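Local coordinates for Myo-inositol-1-phosphate synthase-related protein (Thermotoga maritima MSB8, PDB 3CIN), which is related to myo-inositol-1-phosphate synthases and binds nicotinamide-adenine-dinucleotide in a Rossmann-like domain, at residues L336-R341 with A360-N365. Numbering follows the deposited sequence.
Sequences LVDLVR and AFYMKN
Tyr362 reaches from the last turn of its helix to the side of helix 328-348, where its phenol donates a hydrogen bond of 2.7 Å from OH to OD2 of Asp338. The carboxylate stands almost upright against the ring, the two planes 85° apart, and the hydroxyl meets OD2 on its anti side, somewhat out of the carboxylate plane. With chi1 of -69°, the tyrosine ring lies beside its own backbone N and anti to the carbonyl carbon, a setting that sends the long, rigid side chain across to the neighbouring helix. A tyrosine suits this place because its ring can lie among apolar groups while its hydroxyl pairs with a buried acid.

The long helix 328-348 also packs on helix 23-36, which follows the first strand of the Rossmann-like parallel sheet.

Leu339, one residue on from Asp338, lies over one face of the Tyr362 ring. A leucine fits here because its forked end gives one methyl to the ring and the other to a methionine. Its CD2 methyl is 4.1 Å from the ring centroid in a CH-pi contact, shifted toward the root of the ring, where CD2 comes within 3.7 Å of CG. Leucine and tyrosine extend from facing backbones and overlap antiparallel. The other face is met by Phe361 CD2 from the same helix. CD1 of Leu339 lies 4.2 Å from CE of Met363; a bend at chi2 (-71°) in the flexible methionine brings its terminal methyl there. Met363 has already left the helical conformation, and the chain beyond it leads to the magnesium site, where Asn201 and Pro366 take part.

Asp338 is shared: Arg341, one turn later, forms a salt bridge from NH2 to OD1 at 2.8 Å, while Leu47 N also bonds to OD2. The guanidinium of Arg341 would probably favour the ionised carboxylate despite its burial.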
ATOM      1  N   LEU A 336      23.249  17.104  -3.871  1.00 28.09           N
ATOM      2  CA  LEU A 336      24.435  17.659  -4.528  1.00 29.03           C
ATOM      3  C   LEU A 336      24.767  19.073  -4.001  1.00 29.79           C
ATOM      4  O   LEU A 336      25.942  19.489  -4.010  1.00 28.60           O
ATOM      5  CB  LEU A 336      24.248  17.655  -6.058  1.00 28.96           C
ATOM      6  CG  LEU A 336      24.497  16.308  -6.744  1.00 28.96           C
ATOM      7  CD1 LEU A 336      24.065  16.332  -8.235  1.00 30.58           C
ATOM      8  CD2 LEU A 336      25.955  15.855  -6.653  1.00 30.91           C
ATOM      9  N   VAL A 337      23.746  19.822  -3.584  1.00 28.62           N
ATOM     10  CA  VAL A 337      23.957  21.168  -3.052  1.00 29.18           C
ATOM     11  C   VAL A 337      24.868  21.051  -1.820  1.00 29.56           C
ATOM     12  O   VAL A 337      25.701  21.883  -1.592  1.00 30.87           O
ATOM     13  CB  VAL A 337      22.670  21.880  -2.761  1.00 30.46           C
ATOM     14  CG1 VAL A 337      22.954  23.247  -2.090  1.00 29.09           C
ATOM     15  CG2 VAL A 337      21.865  22.083  -4.101  1.00 33.67           C
ATOM     16  N   ASP A 338      24.663  20.025  -1.000  1.00 29.06           N
ATOM     17  CA  ASP A 338      25.566  19.784   0.150  1.00 30.35           C
ATOM     18  C   ASP A 338      26.940  19.238  -0.291  1.00 29.37           C
ATOM     19  O   ASP A 338      27.979  19.697   0.193  1.00 31.35           O
ATOM     20  CB  ASP A 338      24.981  18.772   1.137  1.00 28.70           C
ATOM     21  CG  ASP A 338      24.005  19.354   2.118  1.00 29.52           C
ATOM     22  OD1 ASP A 338      23.777  20.600   2.186  1.00 31.98           O
ATOM     23  OD2 ASP A 338      23.455  18.554   2.936  1.00 29.86           O
ATOM     24  N   LEU A 339      26.923  18.236  -1.165  1.00 30.21           N
ATOM     25  CA  LEU A 339      28.139  17.500  -1.551  1.00 26.95           C
ATOM     26  C   LEU A 339      29.182  18.402  -2.190  1.00 27.43           C
ATOM     27  O   LEU A 339      30.364  18.255  -1.919  1.00 29.37           O
ATOM     28  CB  LEU A 339      27.821  16.354  -2.488  1.00 28.34           C
ATOM     29  CG  LEU A 339      27.172  15.176  -1.814  1.00 29.60           C
ATOM     30  CD1 LEU A 339      26.466  14.271  -2.857  1.00 28.09           C
ATOM     31  CD2 LEU A 339      28.171  14.385  -0.980  1.00 28.66           C
ATOM     32  N   VAL A 340      28.777  19.356  -3.021  1.00 28.71           N
ATOM     33  CA  VAL A 340      29.750  20.284  -3.551  1.00 28.81           C
ATOM     34  C   VAL A 340      30.392  21.163  -2.474  1.00 31.21           C
ATOM     35  O   VAL A 340      31.579  21.485  -2.553  1.00 29.43           O
ATOM     36  CB  VAL A 340      29.186  21.169  -4.708  1.00 28.14           C
ATOM     37  CG1 VAL A 340      28.718  20.302  -5.896  1.00 30.76           C
ATOM     38  CG2 VAL A 340      28.125  22.167  -4.230  1.00 27.57           C
ATOM     39  N   ARG A 341      29.624  21.577  -1.467  1.00 28.99           N
ATOM     40  CA  ARG A 341      30.166  22.426  -0.380  1.00 28.42           C
ATOM     41  C   ARG A 341      31.038  21.579   0.545  1.00 29.23           C
ATOM     42  O   ARG A 341      32.096  21.996   0.981  1.00 27.89           O
ATOM     43  CB  ARG A 341      29.025  23.054   0.405  1.00 26.97           C
ATOM     44  CG  ARG A 341      28.175  24.036  -0.453  1.00 26.86           C
ATOM     45  CD  ARG A 341      27.137  24.720   0.300  1.00 28.03           C
ATOM     46  NE  ARG A 341      26.044  23.853   0.707  1.00 29.38           N
ATOM     47  CZ  ARG A 341      25.080  24.220   1.574  1.00 32.70           C
ATOM     48  NH1 ARG A 341      25.068  25.443   2.156  1.00 28.84           N
ATOM     49  NH2 ARG A 341      24.138  23.352   1.878  1.00 30.90           N
ATOM     50  N   ALA A 360      29.101   7.797   3.796  1.00 28.39           N
ATOM     51  CA  ALA A 360      28.137   6.967   4.539  1.00 28.12           C
ATOM     52  C   ALA A 360      26.712   7.529   4.600  1.00 29.05           C
ATOM     53  O   ALA A 360      25.734   6.759   4.711  1.00 31.68           O
ATOM     54  CB  ALA A 360      28.657   6.708   5.922  1.00 28.11           C
ATOM     55  N   PHE A 361      26.586   8.849   4.601  1.00 28.95           N
ATOM     56  CA  PHE A 361      25.302   9.469   4.634  1.00 27.13           C
ATOM     57  C   PHE A 361      24.739   9.678   3.234  1.00 29.86           C
ATOM     58  O   PHE A 361      23.587   9.431   2.974  1.00 29.59           O
ATOM     59  CB  PHE A 361      25.305  10.837   5.341  1.00 26.99           C
ATOM     60  CG  PHE A 361      23.918  11.465   5.390  1.00 26.38           C
ATOM     61  CD1 PHE A 361      22.914  10.893   6.180  1.00 30.55           C
ATOM     62  CD2 PHE A 361      23.571  12.525   4.585  1.00 31.02           C
ATOM     63  CE1 PHE A 361      21.600  11.408   6.149  1.00 35.79           C
ATOM     64  CE2 PHE A 361      22.245  13.057   4.586  1.00 29.31           C
ATOM     65  CZ  PHE A 361      21.286  12.485   5.376  1.00 31.94           C
ATOM     66  N   TYR A 362      25.563  10.182   2.320  1.00 27.58           N
ATOM     67  CA  TYR A 362      25.063  10.608   1.024  1.00 26.36           C
ATOM     68  C   TYR A 362      24.972   9.566  -0.111  1.00 29.07           C
ATOM     69  O   TYR A 362      24.349   9.813  -1.156  1.00 30.81           O
ATOM     70  CB  TYR A 362      25.885  11.827   0.551  1.00 25.17           C
ATOM     71  CG  TYR A 362      25.639  13.069   1.349  1.00 26.60           C
ATOM     72  CD1 TYR A 362      24.567  13.915   1.061  1.00 29.76           C
ATOM     73  CD2 TYR A 362      26.438  13.417   2.368  1.00 28.60           C
ATOM     74  CE1 TYR A 362      24.365  15.078   1.787  1.00 29.19           C
ATOM     75  CE2 TYR A 362      26.230  14.563   3.109  1.00 29.96           C
ATOM     76  CZ  TYR A 362      25.181  15.388   2.841  1.00 27.60           C
ATOM     77  OH  TYR A 362      25.014  16.515   3.617  1.00 28.94           O
ATOM     78  N   MET A 363      25.592   8.415   0.106  1.00 29.47           N
ATOM     79  CA  MET A 363      25.815   7.445  -0.955  1.00 33.25           C
ATOM     80  C   MET A 363      25.256   6.131  -0.532  1.00 34.95           C
ATOM     81  O   MET A 363      25.372   5.735   0.641  1.00 32.25           O
ATOM     82  CB  MET A 363      27.304   7.273  -1.222  1.00 30.20           C
ATOM     83  CG  MET A 363      28.039   8.497  -1.638  1.00 30.01           C
ATOM     84  SD  MET A 363      27.590   9.007  -3.291  1.00 32.63           S
ATOM     85  CE  MET A 363      28.371  10.622  -3.502  1.00 31.55           C
ATOM     86  N   LYS A 364      24.651   5.429  -1.496  1.00 35.18           N
ATOM     87  CA  LYS A 364      24.205   4.111  -1.148  1.00 40.14           C
ATOM     88  C   LYS A 364      25.210   3.009  -1.284  1.00 36.17           C
ATOM     89  O   LYS A 364      24.962   1.963  -0.752  1.00 35.37           O
ATOM     90  CB  LYS A 364      22.872   3.732  -1.726  1.00 43.30           C
ATOM     91  CG  LYS A 364      22.664   3.929  -3.161  1.00 43.09           C
ATOM     92  CD  LYS A 364      21.278   3.420  -3.502  0.65 49.63           C
ATOM     93  CE  LYS A 364      20.988   3.452  -4.963  0.65 48.46           C
ATOM     94  NZ  LYS A 364      20.462   4.777  -5.387  0.65 51.41           N
ATOM     95  N   ASN A 365      26.375   3.253  -1.898  1.00 35.57           N
ATOM     96  CA  ASN A 365      27.502   2.339  -1.786  1.00 35.58           C
ATOM     97  C   ASN A 365      28.676   3.125  -1.306  1.00 33.83           C
ATOM     98  O   ASN A 365      29.490   3.531  -2.124  1.00 32.40           O
ATOM     99  CB  ASN A 365      27.777   1.739  -3.164  1.00 38.23           C
ATOM    100  CG  ASN A 365      28.899   0.744  -3.184  1.00 36.50           C
ATOM    101  OD1 ASN A 365      29.443   0.326  -2.155  1.00 39.12           O
ATOM    102  ND2 ASN A 365      29.311   0.378  -4.422  1.00 37.54           N
TER